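Local coordinates for unknown protein (Leishmania major, PDB 1R75) that is of unknown function, a small all-beta protein of the DUF1935 family whose two antiparallel sheets are packed against each other, at residues A[20-25]-A[56-61]; A[27-32]-A[110-115]; A[49-54]-A[117-122]; A[64-69]-A[103-108]. One frame throughout, in Å; residues are numbered along the deposited sequence.

Interaction 1 of 4, residues A[20-25]-A[56-61]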
loop_
_atom_site.group_PDB
_atom_site.type_symbol
_atom_site.label_atom_id
_atom_site.label_comp_id
_atom_site.label_asym_id
_atom_site.label_seq_id
_atom_site.Cartn_x
_atom_site.Cartn_y
_atom_site.Cartn_z
ATOM N N VAL A 20 -1.140 -11.746 -9.084
ATOM C CA VAL A 20 -1.167 -13.121 -9.725
ATOM C C VAL A 20 0.215 -13.781 -9.625
ATOM O O VAL A 20 0.461 -14.595 -8.717
ATOM C CB VAL A 20 -1.663 -13.074 -11.218
ATOM C CG1 VAL A 20 -1.492 -14.439 -11.945
ATOM C CG2 VAL A 20 -3.108 -12.640 -11.280
ATOM N N THR A 21 1.131 -13.416 -10.520
ATOM C CA THR A 21 2.474 -13.979 -10.444
ATOM C C THR A 21 3.489 -12.924 -10.025
ATOM O O THR A 21 3.603 -11.861 -10.642
ATOM C CB THR A 21 2.882 -14.671 -11.766
ATOM O OG1 THR A 21 1.951 -15.726 -12.071
ATOM C CG2 THR A 21 4.241 -15.407 -11.607
ATOM N N PHE A 22 4.221 -13.248 -8.964
ATOM C CA PHE A 22 5.277 -12.394 -8.467
ATOM C C PHE A 22 6.604 -12.821 -9.068
ATOM O O PHE A 22 6.927 -14.012 -9.089
ATOM C CB PHE A 22 5.322 -12.453 -6.936
ATOM C CG PHE A 22 4.008 -12.123 -6.286
ATOM C CD1 PHE A 22 3.382 -10.914 -6.552
ATOM C CD2 PHE A 22 3.409 -13.010 -5.400
ATOM C CE1 PHE A 22 2.158 -10.587 -5.953
ATOM C CE2 PHE A 22 2.196 -12.716 -4.821
ATOM C CZ PHE A 22 1.570 -11.472 -5.086
ATOM N N LYS A 23 7.358 -11.852 -9.575
ATOM C CA LYS A 23 8.677 -12.106 -10.148
ATOM C C LYS A 23 9.791 -12.193 -9.102
ATOM O O LYS A 23 10.650 -13.078 -9.187
ATOM C CB LYS A 23 9.032 -11.039 -11.200
ATOM C CG LYS A 23 7.952 -10.826 -12.283
ATOM C CD LYS A 23 8.501 -10.378 -13.683
ATOM C CE LYS A 23 7.595 -10.940 -14.837
ATOM N NZ LYS A 23 7.699 -10.182 -16.115
ATOM N N ASN A 24 9.799 -11.304 -8.112
ATOM C CA ASN A 24 10.983 -11.134 -7.281
ATOM C C ASN A 24 10.901 -11.468 -5.790
ATOM O O ASN A 24 11.876 -11.325 -5.048
ATOM C CB ASN A 24 11.432 -9.688 -7.444
ATOM C CG ASN A 24 11.709 -9.374 -8.862
ATOM O OD1 ASN A 24 12.316 -10.206 -9.557
ATOM N ND2 ASN A 24 11.254 -8.223 -9.342
ATOM N N GLY A 25 9.751 -11.893 -5.337
ATOM C CA GLY A 25 9.568 -12.084 -3.928
ATOM C C GLY A 25 8.128 -12.411 -3.695
ATOM O O GLY A 25 7.415 -12.675 -4.619
ATOM N N TYR A 56 2.219 -4.790 -1.349
ATOM C CA TYR A 56 3.452 -5.507 -1.624
ATOM C C TYR A 56 4.114 -4.876 -2.854
ATOM O O TYR A 56 3.439 -4.627 -3.851
ATOM C CB TYR A 56 3.170 -7.025 -1.808
ATOM C CG TYR A 56 4.342 -7.752 -2.391
ATOM C CD1 TYR A 56 5.512 -7.915 -1.646
ATOM C CD2 TYR A 56 4.315 -8.234 -3.681
ATOM C CE1 TYR A 56 6.636 -8.511 -2.198
ATOM C CE2 TYR A 56 5.433 -8.834 -4.250
ATOM C CZ TYR A 56 6.554 -9.001 -3.495
ATOM O OH TYR A 56 7.652 -9.576 -4.015
ATOM N N ASN A 57 5.400 -4.589 -2.755
ATOM C CA ASN A 57 6.188 -3.988 -3.810
ATOM C C ASN A 57 7.079 -5.141 -4.373
ATOM O O ASN A 57 7.965 -5.646 -3.673
ATOM C CB ASN A 57 6.948 -2.812 -3.210
ATOM C CG ASN A 57 7.979 -2.180 -4.196
ATOM O OD1 ASN A 57 8.199 -2.651 -5.334
ATOM N ND2 ASN A 57 8.605 -1.128 -3.739
ATOM N N ASP A 58 6.753 -5.598 -5.601
ATOM C CA ASP A 58 7.516 -6.648 -6.293
ATOM C C ASP A 58 8.743 -6.126 -7.117
ATOM O O ASP A 58 9.385 -6.873 -7.843
ATOM C CB ASP A 58 6.554 -7.424 -7.178
ATOM C CG ASP A 58 7.102 -8.773 -7.611
ATOM O OD1 ASP A 58 7.716 -9.500 -6.788
ATOM O OD2 ASP A 58 6.928 -9.147 -8.778
ATOM N N SER A 59 9.077 -4.859 -6.979
ATOM C CA SER A 59 10.298 -4.345 -7.522
ATOM C C SER A 59 11.493 -4.637 -6.658
ATOM O O SER A 59 11.429 -4.555 -5.459
ATOM C CB SER A 59 10.214 -2.829 -7.689
ATOM O OG SER A 59 11.388 -2.406 -8.324
ATOM N N LYS A 60 12.645 -4.865 -7.274
ATOM C CA LYS A 60 13.903 -4.958 -6.521
ATOM C C LYS A 60 14.494 -3.613 -6.285
ATOM O O LYS A 60 15.334 -3.480 -5.403
ATOM C CB LYS A 60 14.978 -5.798 -7.293
ATOM C CG LYS A 60 14.537 -7.218 -7.601
ATOM C CD LYS A 60 15.697 -8.016 -8.309
ATOM C CE LYS A 60 15.272 -8.648 -9.624
ATOM N NZ LYS A 60 14.794 -7.690 -10.682
ATOM N N GLU A 61 14.101 -2.629 -7.090
ATOM C CA GLU A 61 14.840 -1.363 -7.198
ATOM C C GLU A 61 14.118 -0.090 -6.841
ATOM O O GLU A 61 14.782 0.991 -6.797
ATOM C CB GLU A 61 15.377 -1.136 -8.652
ATOM C CG GLU A 61 15.296 -2.285 -9.664
ATOM C CD GLU A 61 16.269 -2.088 -10.865
ATOM O OE1 GLU A 61 16.435 -0.921 -11.366
ATOM O OE2 GLU A 61 16.887 -3.099 -11.322
#
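Phe22 and Tyr56 form a T-shaped pair: the edge of Tyr56 is turned toward the face of Phe22, with ring centroids 5.1 Å apart and planes inclined at 74°. The nearest atoms are Phe22 CD1 and Tyr56 CE2, 3.7 Å apart. One face of the Tyr56 ring carries the backbone N of Asp58, 3.8 Å above the plane and displaced toward the rim, while Phe22 also makes an edge-to-face pair with Tyr43 on strand 42-47.

The second flat group is the Asp58 carboxylate, which receives two consecutive backbone N-H groups. Its CG stands anti to the backbone N (chi1 -162°), and the group beyond it approaches residues 23 and 24. Lys23 N donates to Asp58 OD2 at 2.9 Å, meeting the syn lone pair of that oxygen. Asn24 N reaches Asp58 OD1 at 3.1 Å, also on the syn side but 27° out of the carboxylate plane.

The Asn24 side chain returns the link, since its ND2 donates to Asp58 O at 2.8 Å with the carbonyl oxygen close to the amide plane. The Lys60 side chain crosses that of Asn24 at about a right angle, its CE 3.3 Å from Asn24 OD1. On the strand side, the chain leaving strand 52-57 is folded by an Asx turn at Asn57 and an ST turn at Ser59.

The N-terminal loop is therefore tied to the strand end through both the backbone and the side chain of Asp58. Because this aspartate is buried, the paired N-H donors probably offset part of the cost of burying its carboxylate.

Interaction 2 of 4, residues A[27-32]-A[110-115]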
loop_
_atom_site.group_PDB
_atom_site.type_symbol
_atom_site.label_atom_id
_atom_site.label_comp_id
_atom_site.label_asym_id
_atom_site.label_seq_id
_atom_site.Cartn_x
_atom_site.Cartn_y
_atom_site.Cartn_z
ATOM N N PRO A 27 4.637 -11.438 -0.865
ATOM C CA PRO A 27 4.064 -10.783 0.307
ATOM C C PRO A 27 4.195 -11.634 1.555
ATOM O O PRO A 27 4.345 -12.876 1.460
ATOM C CB PRO A 27 2.600 -10.640 -0.058
ATOM C CG PRO A 27 2.511 -10.809 -1.473
ATOM C CD PRO A 27 3.606 -11.751 -1.874
ATOM N N THR A 28 4.131 -11.000 2.728
ATOM C CA THR A 28 4.296 -11.768 3.956
ATOM C C THR A 28 2.965 -12.279 4.425
ATOM O O THR A 28 2.899 -13.045 5.395
ATOM C CB THR A 28 4.913 -10.920 5.024
ATOM O OG1 THR A 28 4.189 -9.676 5.140
ATOM C CG2 THR A 28 6.322 -10.551 4.606
ATOM N N VAL A 29 1.895 -11.828 3.767
ATOM C CA VAL A 29 0.564 -12.273 4.107
ATOM C C VAL A 29 -0.183 -12.678 2.849
ATOM O O VAL A 29 0.042 -12.147 1.759
ATOM C CB VAL A 29 -0.223 -11.168 4.826
ATOM C CG1 VAL A 29 0.399 -10.875 6.170
ATOM C CG2 VAL A 29 -0.333 -9.889 3.972
ATOM N N LYS A 30 -1.089 -13.630 3.017
ATOM C CA LYS A 30 -2.020 -13.961 1.955
ATOM C C LYS A 30 -3.332 -13.434 2.469
ATOM O O LYS A 30 -3.766 -13.737 3.594
ATOM C CB LYS A 30 -2.153 -15.478 1.681
ATOM C CG LYS A 30 -0.886 -16.208 1.306
ATOM C CD LYS A 30 -0.600 -17.337 2.322
ATOM C CE LYS A 30 0.126 -18.519 1.702
ATOM N NZ LYS A 30 0.453 -19.501 2.772
ATOM N N GLY A 31 -3.959 -12.630 1.662
ATOM C CA GLY A 31 -5.287 -12.218 1.965
ATOM C C GLY A 31 -6.132 -13.186 1.191
ATOM O O GLY A 31 -5.780 -14.342 0.992
ATOM N N THR A 32 -7.269 -12.708 0.773
ATOM C CA THR A 32 -8.123 -13.510 -0.048
ATOM C C THR A 32 -7.991 -13.053 -1.497
ATOM O O THR A 32 -8.086 -13.892 -2.405
ATOM C CB THR A 32 -9.534 -13.461 0.542
ATOM O OG1 THR A 32 -9.914 -12.123 0.824
ATOM C CG2 THR A 32 -9.509 -14.049 1.923
ATOM N N LEU A 110 10.500 -5.231 -2.369
ATOM C CA LEU A 110 10.083 -6.591 -1.928
ATOM C C LEU A 110 9.397 -6.649 -0.553
ATOM O O LEU A 110 9.214 -7.717 0.018
ATOM C CB LEU A 110 11.306 -7.586 -1.975
ATOM C CG LEU A 110 12.007 -7.520 -3.338
ATOM C CD1 LEU A 110 13.285 -8.443 -3.361
ATOM C CD2 LEU A 110 11.093 -7.843 -4.439
ATOM N N GLU A 111 9.046 -5.478 -0.022
ATOM C CA GLU A 111 8.439 -5.363 1.246
ATOM C C GLU A 111 6.956 -5.461 1.171
ATOM O O GLU A 111 6.351 -5.066 0.196
ATOM C CB GLU A 111 8.805 -3.999 1.813
ATOM C CG GLU A 111 8.743 -3.791 3.274
ATOM C CD GLU A 111 9.337 -2.414 3.645
ATOM O OE1 GLU A 111 8.753 -1.358 3.225
ATOM O OE2 GLU A 111 10.429 -2.397 4.330
ATOM N N THR A 112 6.356 -5.968 2.242
ATOM C CA THR A 112 4.911 -5.872 2.510
ATOM C C THR A 112 4.659 -4.820 3.623
ATOM O O THR A 112 5.311 -4.894 4.673
ATOM C CB THR A 112 4.352 -7.235 2.962
ATOM O OG1 THR A 112 4.585 -8.240 1.955
ATOM C CG2 THR A 112 2.823 -7.276 3.016
ATOM N N GLN A 113 3.825 -3.810 3.380
ATOM C CA GLN A 113 3.379 -2.853 4.376
ATOM C C GLN A 113 1.896 -3.077 4.659
ATOM O O GLN A 113 1.069 -2.901 3.762
ATOM C CB GLN A 113 3.688 -1.395 3.917
ATOM C CG GLN A 113 5.141 -1.087 3.989
ATOM C CD GLN A 113 5.545 -0.645 5.432
ATOM O OE1 GLN A 113 4.996 -1.118 6.411
ATOM N NE2 GLN A 113 6.435 0.286 5.528
ATOM N N MET A 114 1.529 -3.349 5.931
ATOM C CA MET A 114 0.131 -3.218 6.392
ATOM C C MET A 114 -0.289 -1.733 6.237
ATOM O O MET A 114 0.481 -0.819 6.474
ATOM C CB MET A 114 0.040 -3.646 7.877
ATOM C CG MET A 114 0.362 -5.095 8.053
ATOM S SD MET A 114 -0.952 -6.127 7.188
ATOM C CE MET A 114 0.206 -6.912 6.583
ATOM N N PHE A 115 -1.513 -1.536 5.779
ATOM C CA PHE A 115 -2.010 -0.250 5.445
ATOM C C PHE A 115 -3.154 0.190 6.309
ATOM O O PHE A 115 -3.034 1.192 7.128
ATOM C CB PHE A 115 -2.343 -0.289 3.961
ATOM C CG PHE A 115 -2.674 1.069 3.387
ATOM C CD1 PHE A 115 -1.802 2.111 3.545
ATOM C CD2 PHE A 115 -3.887 1.289 2.650
ATOM C CE1 PHE A 115 -2.084 3.375 2.983
ATOM C CE2 PHE A 115 -4.177 2.563 2.169
ATOM C CZ PHE A 115 -3.249 3.581 2.313
#
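Thr28 and Thr112 make the polar centre of this small contact. The backbone N of Thr28 donates to Thr112 OG1 at 2.9 Å, with an N-H...O angle of 142°, a moderately bent bond. Thr112 OG1 stands beside its own backbone N, anti to the carbonyl carbon (chi1 -59°), which points it at segment 27-32. The two threonine side chains slide past each other in opposite directions, which brings Thr28 OG1 to 3.3 Å from Thr112 CB and 3.5 Å from Thr112 CG2. The residue before, Pro27, brings its CA to 3.1 Å from the same Thr112 OG1, a close contact.

Beside this polar group is an apolar one. Val29 and Met114 meet tip to tip, with Met114 CE 4.0 Å from Val29 CG1 and equally 4.0 Å from Val29 CG2. The methionine chain is bent on its way there, and the position of its CE is less sure.

Further out, Pro27 and Thr112 both rest on Tyr56, and Met114 packs on Ala54 and Leu79. Thr112 and Met114 thus meet the loop on one face of strand 112-117, while Gln113 and Phe115 point to the other; Phe115 packs on Val68, Cys103 and Val105 of the second sheet. Segment 27-32 accordingly passes over the outer face of the five-stranded sheet before entering strand 33-36, and strand 112-117 lies between strands 52-57 and 75-78.

Interaction 3 of 4, residues A[49-54]-A[117-122]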
loop_
_atom_site.group_PDB
_atom_site.type_symbol
_atom_site.label_atom_id
_atom_site.label_comp_id
_atom_site.label_asym_id
_atom_site.label_seq_id
_atom_site.Cartn_x
_atom_site.Cartn_y
_atom_site.Cartn_z
ATOM N N GLU A 49 -11.677 -11.547 5.642
ATOM C CA GLU A 49 -11.886 -12.040 7.036
ATOM C C GLU A 49 -11.253 -11.115 8.059
ATOM O O GLU A 49 -11.841 -10.805 9.116
ATOM C CB GLU A 49 -11.374 -13.504 7.212
ATOM C CG GLU A 49 -11.219 -14.044 8.661
ATOM C CD GLU A 49 -12.211 -15.173 9.069
ATOM O OE1 GLU A 49 -13.445 -15.037 8.840
ATOM O OE2 GLU A 49 -11.761 -16.211 9.648
ATOM N N ALA A 50 -10.072 -10.605 7.760
ATOM C CA ALA A 50 -9.392 -9.729 8.732
ATOM C C ALA A 50 -9.772 -8.240 8.569
ATOM O O ALA A 50 -9.411 -7.406 9.393
ATOM C CB ALA A 50 -7.883 -9.899 8.538
ATOM N N ARG A 51 -10.492 -7.941 7.485
ATOM C CA ARG A 51 -10.899 -6.612 7.033
ATOM C C ARG A 51 -9.678 -5.635 6.921
ATOM O O ARG A 51 -9.704 -4.528 7.431
ATOM C CB ARG A 51 -12.001 -6.049 7.882
ATOM C CG ARG A 51 -13.358 -6.753 7.568
ATOM C CD ARG A 51 -14.561 -6.354 8.459
ATOM N NE ARG A 51 -14.724 -4.919 8.731
ATOM C CZ ARG A 51 -14.647 -4.374 9.959
ATOM N NH1 ARG A 51 -14.343 -5.118 11.032
ATOM N NH2 ARG A 51 -14.833 -3.069 10.131
ATOM N N ARG A 52 -8.694 -6.091 6.206
ATOM C CA ARG A 52 -7.362 -5.488 6.208
ATOM C C ARG A 52 -6.806 -5.384 4.815
ATOM O O ARG A 52 -6.957 -6.296 3.971
ATOM C CB ARG A 52 -6.517 -6.428 6.996
ATOM C CG ARG A 52 -5.170 -6.076 7.286
ATOM C CD ARG A 52 -4.657 -7.084 8.422
ATOM N NE ARG A 52 -4.364 -8.432 7.902
ATOM C CZ ARG A 52 -4.316 -9.535 8.644
ATOM N NH1 ARG A 52 -4.529 -9.499 9.994
ATOM N NH2 ARG A 52 -4.017 -10.668 8.071
ATOM N N TRP A 53 -6.089 -4.295 4.576
ATOM C CA TRP A 53 -5.321 -4.128 3.356
ATOM C C TRP A 53 -3.849 -3.973 3.646
ATOM O O TRP A 53 -3.471 -3.313 4.648
ATOM C CB TRP A 53 -5.712 -2.865 2.687
ATOM C CG TRP A 53 -7.005 -2.760 2.039
ATOM C CD1 TRP A 53 -8.064 -3.610 2.066
ATOM C CD2 TRP A 53 -7.395 -1.648 1.213
ATOM N NE1 TRP A 53 -9.120 -3.088 1.313
ATOM C CE2 TRP A 53 -8.734 -1.866 0.806
ATOM C CE3 TRP A 53 -6.755 -0.472 0.814
ATOM C CZ2 TRP A 53 -9.418 -0.942 -0.032
ATOM C CZ3 TRP A 53 -7.442 0.427 -0.067
ATOM C CH2 TRP A 53 -8.730 0.203 -0.418
ATOM N N ALA A 54 -3.067 -4.516 2.759
ATOM C CA ALA A 54 -1.656 -4.386 2.706
ATOM C C ALA A 54 -1.194 -4.146 1.271
ATOM O O ALA A 54 -1.936 -4.401 0.340
ATOM C CB ALA A 54 -1.009 -5.619 3.246
ATOM N N GLU A 117 -7.128 -1.090 8.316
ATOM C CA GLU A 117 -8.030 -2.157 8.712
ATOM C C GLU A 117 -9.362 -1.562 9.089
ATOM O O GLU A 117 -9.434 -0.529 9.753
ATOM C CB GLU A 117 -7.383 -2.855 9.927
ATOM C CG GLU A 117 -8.187 -3.979 10.502
ATOM C CD GLU A 117 -7.322 -5.006 11.292
ATOM O OE1 GLU A 117 -6.178 -5.306 10.858
ATOM O OE2 GLU A 117 -7.838 -5.512 12.317
ATOM N N GLY A 118 -10.435 -2.209 8.645
ATOM C CA GLY A 118 -11.771 -1.813 9.018
ATOM C C GLY A 118 -12.687 -1.827 7.793
ATOM O O GLY A 118 -12.455 -2.575 6.889
ATOM N N SER A 119 -13.676 -0.968 7.769
ATOM C CA SER A 119 -14.684 -0.995 6.726
ATOM C C SER A 119 -14.482 0.123 5.760
ATOM O O SER A 119 -14.572 1.275 6.093
ATOM C CB SER A 119 -16.089 -1.057 7.326
ATOM O OG SER A 119 -16.367 0.085 8.108
ATOM N N VAL A 120 -14.211 -0.233 4.526
ATOM C CA VAL A 120 -13.841 0.755 3.523
ATOM C C VAL A 120 -15.113 0.976 2.707
ATOM O O VAL A 120 -15.716 -0.047 2.278
ATOM C CB VAL A 120 -12.750 0.212 2.659
ATOM C CG1 VAL A 120 -12.450 1.199 1.532
ATOM C CG2 VAL A 120 -11.472 -0.039 3.516
ATOM N N THR A 121 -15.403 2.222 2.396
ATOM C CA THR A 121 -16.528 2.618 1.541
ATOM C C THR A 121 -15.912 3.135 0.247
ATOM O O THR A 121 -15.172 2.374 -0.389
ATOM C CB THR A 121 -17.438 3.626 2.177
ATOM O OG1 THR A 121 -16.742 4.849 2.512
ATOM C CG2 THR A 121 -18.032 3.046 3.469
ATOM N N GLY A 122 -16.162 4.364 -0.145
ATOM C CA GLY A 122 -15.512 4.945 -1.319
ATOM C C GLY A 122 -14.033 5.197 -1.008
ATOM O O GLY A 122 -13.686 5.606 0.122
#
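Arg52 and Glu117 each hold CG anti to the backbone N (chi1 -175° and 179°); the two side chains lie side by side from an antiparallel non-hydrogen-bonded pair. Their contact is mainly of the arginine stem: Arg52 CD is 3.4 Å from Glu117 OE1. The charged ends stay beyond salt-bridge range, with Arg52 NH1 4.6 Å from Glu117 OE1 and the guanidinium and carboxylate planes 54° apart. One face of the Arg52 guanidinium is occupied by Ala50 CB, 3.6 Å above its centre.

The backbone link is a single bond from Gly118 N to Arg51 O, 2.7 Å long; the same oxygen receives a CA-H...O contact from Glu117 CA at 3.2 Å. The Arg51 guanidinium lays a face over Gly118 CA. At the backbone angles of Gly118 a CB would collide with the preceding carbonyl oxygen, which explains a glycine at the corner.

The apolar part follows the corner. Val120 crosses Trp53 at about a right angle, its CG1 4.0 Å from Trp53 CZ2 and its CG2 above the indole face, offset toward the rim.

Arg51 and Arg52, both facing Asp47, form a G1 beta bulge in the hairpin of strands 42-47 and 52-57. Trp53 also meets Arg44 in a cation-pi contact and Trp123 edge-to-face. From Gly118 the chain leaves the five-stranded sheet, Ser119 still backbone-hydrogen-bonded to Gln75 of strand 75-78, and heads for strand 123-132 of the other sheet.

Interaction 4 of 4, residues A[64-69]-A[103-108]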
loop_
_atom_site.group_PDB
_atom_site.type_symbol
_atom_site.label_atom_id
_atom_site.label_comp_id
_atom_site.label_asym_id
_atom_site.label_seq_id
_atom_site.Cartn_x
_atom_site.Cartn_y
_atom_site.Cartn_z
ATOM N N ILE A 64 8.101 2.896 -3.293
ATOM C CA ILE A 64 6.786 3.346 -3.800
ATOM C C ILE A 64 6.113 4.096 -2.687
ATOM O O ILE A 64 6.134 3.649 -1.545
ATOM C CB ILE A 64 5.939 2.196 -4.291
ATOM C CG1 ILE A 64 6.659 1.461 -5.458
ATOM C CG2 ILE A 64 4.485 2.672 -4.629
ATOM C CD1 ILE A 64 6.049 0.221 -5.833
ATOM N N HIS A 65 5.598 5.287 -2.977
ATOM C CA HIS A 65 4.829 6.026 -1.970
ATOM C C HIS A 65 3.392 6.006 -2.406
ATOM O O HIS A 65 3.104 6.367 -3.535
ATOM C CB HIS A 65 5.279 7.491 -1.895
ATOM C CG HIS A 65 4.460 8.341 -0.972
ATOM N ND1 HIS A 65 3.692 9.400 -1.413
ATOM C CD2 HIS A 65 4.250 8.263 0.365
ATOM C CE1 HIS A 65 3.043 9.925 -0.392
ATOM N NE2 HIS A 65 3.380 9.271 0.698
ATOM N N VAL A 66 2.490 5.557 -1.547
ATOM C CA VAL A 66 1.093 5.426 -1.917
ATOM C C VAL A 66 0.253 6.180 -0.899
ATOM O O VAL A 66 0.505 6.114 0.302
ATOM C CB VAL A 66 0.650 3.966 -2.130
ATOM C CG1 VAL A 66 0.963 3.092 -0.975
ATOM C CG2 VAL A 66 -0.889 3.861 -2.515
ATOM N N ALA A 67 -0.658 7.004 -1.381
ATOM C CA ALA A 67 -1.652 7.606 -0.528
ATOM C C ALA A 67 -3.036 7.421 -1.113
ATOM O O ALA A 67 -3.252 7.626 -2.318
ATOM C CB ALA A 67 -1.420 9.107 -0.337
ATOM N N VAL A 68 -3.984 7.105 -0.227
ATOM C CA VAL A 68 -5.316 6.776 -0.584
ATOM C C VAL A 68 -6.242 7.654 0.248
ATOM O O VAL A 68 -6.040 7.841 1.432
ATOM C CB VAL A 68 -5.621 5.314 -0.310
ATOM C CG1 VAL A 68 -7.088 5.011 -0.561
ATOM C CG2 VAL A 68 -4.704 4.348 -1.133
ATOM N N LEU A 69 -7.252 8.183 -0.388
ATOM C CA LEU A 69 -8.256 9.003 0.245
ATOM C C LEU A 69 -9.523 8.197 0.360
ATOM O O LEU A 69 -10.034 7.695 -0.659
ATOM C CB LEU A 69 -8.607 10.146 -0.666
ATOM C CG LEU A 69 -7.763 11.332 -0.800
ATOM C CD1 LEU A 69 -8.037 11.970 -2.231
ATOM C CD2 LEU A 69 -8.089 12.300 0.412
ATOM N N CYS A 103 -4.647 8.307 4.022
ATOM C CA CYS A 103 -3.677 7.357 4.548
ATOM C C CYS A 103 -2.576 7.075 3.592
ATOM O O CYS A 103 -2.782 6.943 2.384
ATOM C CB CYS A 103 -4.303 6.026 4.879
ATOM S SG CYS A 103 -5.634 6.026 6.062
ATOM N N GLU A 104 -1.345 7.053 4.100
ATOM C CA GLU A 104 -0.214 6.986 3.216
ATOM C C GLU A 104 0.899 6.173 3.833
ATOM O O GLU A 104 1.070 6.199 5.094
ATOM C CB GLU A 104 0.256 8.367 2.860
ATOM C CG GLU A 104 0.911 9.121 3.921
ATOM C CD GLU A 104 1.273 10.589 3.481
ATOM O OE1 GLU A 104 1.529 10.866 2.277
ATOM O OE2 GLU A 104 1.336 11.471 4.374
ATOM N N VAL A 105 1.682 5.503 2.979
ATOM C CA VAL A 105 2.781 4.673 3.444
ATOM C C VAL A 105 3.818 4.618 2.308
ATOM O O VAL A 105 3.496 4.766 1.125
ATOM C CB VAL A 105 2.292 3.226 3.883
ATOM C CG1 VAL A 105 1.908 2.392 2.683
ATOM C CG2 VAL A 105 3.289 2.552 4.843
ATOM N N ASP A 106 5.065 4.415 2.686
ATOM C CA ASP A 106 6.093 4.038 1.704
ATOM C C ASP A 106 6.398 2.558 1.735
ATOM O O ASP A 106 6.467 2.001 2.787
ATOM C CB ASP A 106 7.367 4.818 2.020
ATOM C CG ASP A 106 7.155 6.298 1.936
ATOM O OD1 ASP A 106 6.461 6.768 0.995
ATOM O OD2 ASP A 106 7.630 7.102 2.785
ATOM N N VAL A 107 6.627 1.924 0.577
ATOM C CA VAL A 107 6.780 0.522 0.514
ATOM C C VAL A 107 8.137 0.245 -0.207
ATOM O O VAL A 107 8.307 0.557 -1.403
ATOM C CB VAL A 107 5.688 -0.144 -0.277
ATOM C CG1 VAL A 107 5.760 -1.660 -0.153
ATOM C CG2 VAL A 107 4.333 0.376 0.121
ATOM N N ARG A 108 9.090 -0.273 0.556
ATOM C CA ARG A 108 10.430 -0.500 0.048
ATOM C C ARG A 108 10.431 -1.725 -0.838
ATOM O O ARG A 108 9.489 -2.566 -0.821
ATOM C CB ARG A 108 11.430 -0.653 1.199
ATOM C CG ARG A 108 11.604 0.644 1.958
ATOM C CD ARG A 108 12.317 0.466 3.282
ATOM N NE ARG A 108 11.925 1.466 4.293
ATOM C CZ ARG A 108 10.668 1.654 4.831
ATOM N NH1 ARG A 108 9.584 0.926 4.482
ATOM N NH2 ARG A 108 10.497 2.632 5.724
#
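Val66 against Val105, Ile64 against Val107 and His65 against Glu104 carry much of this contact, an antiparallel strand pair at the middle of the four-stranded sheet of a two-sheet beta sandwich. The axes of strands 64-69 and 103-107 run at 169° between their N-to-C directions, and five successive bridges keep the register unbroken.

Ile64 forms a hydrogen-bonded pair with Val107: Ile64 N donates to Val107 O at 3.0 Å and Val107 N to Ile64 O at 2.8 Å. Val66 repeats the pattern with Val105, where Val66 N reaches Val105 O at 3.0 Å and Val105 N returns to Val66 O at 3.0 Å. In both valines CG1 sits between the backbone N and the carbonyl carbon, and the two chains lie side by side pointing the same way, CG1 to CG1 at 3.8 Å. This face, with Ile64, Val68, Cys103 and Val107, turns to the other sheet: Val66 and Val107 touch Phe55, and Val68, Cys103 and Val105 touch Phe115.

His65 belongs to the opposite face, with Ala67, Glu104 and Asp106. Its CG is anti to the backbone N (chi1 175°), and beyond it the imidazole spans diagonally to Glu104. There His65 NE2 donates to Glu104 OE1 at 2.9 Å, a weak bond because the N-H...O angle is only 130°; the oxygen lies at the ring edge, near its plane. Further along this face the small Ala67 side chain packs against the stem of the same glutamate, Ala67 CB to Glu104 CB at 3.7 Å.

Interaction 4 is the buried core contact, a continuous ladder of backbone bonds within the four-stranded sheet; interactions 2 and 3 are surface contacts, and interaction 1 is partly buried. Interactions 1 and 3 use strand 52-57 and interaction 2 its neighbour 112-117, whose end interaction 3 also takes in. Interactions 1 and 2 take backbone N-H groups of the N-terminal chain on side-chain oxygens, carboxylate and hydroxyl, interaction 1 adding an amide-to-carbonyl bond. Interaction 3, about 23 Å from interaction 1 between centres, has one backbone bond at a chain corner. Phe115 of segment 110-115 packs against interaction 4, and Asn57 ND2 probably bonds to Val107 O, two of the links between the sheets.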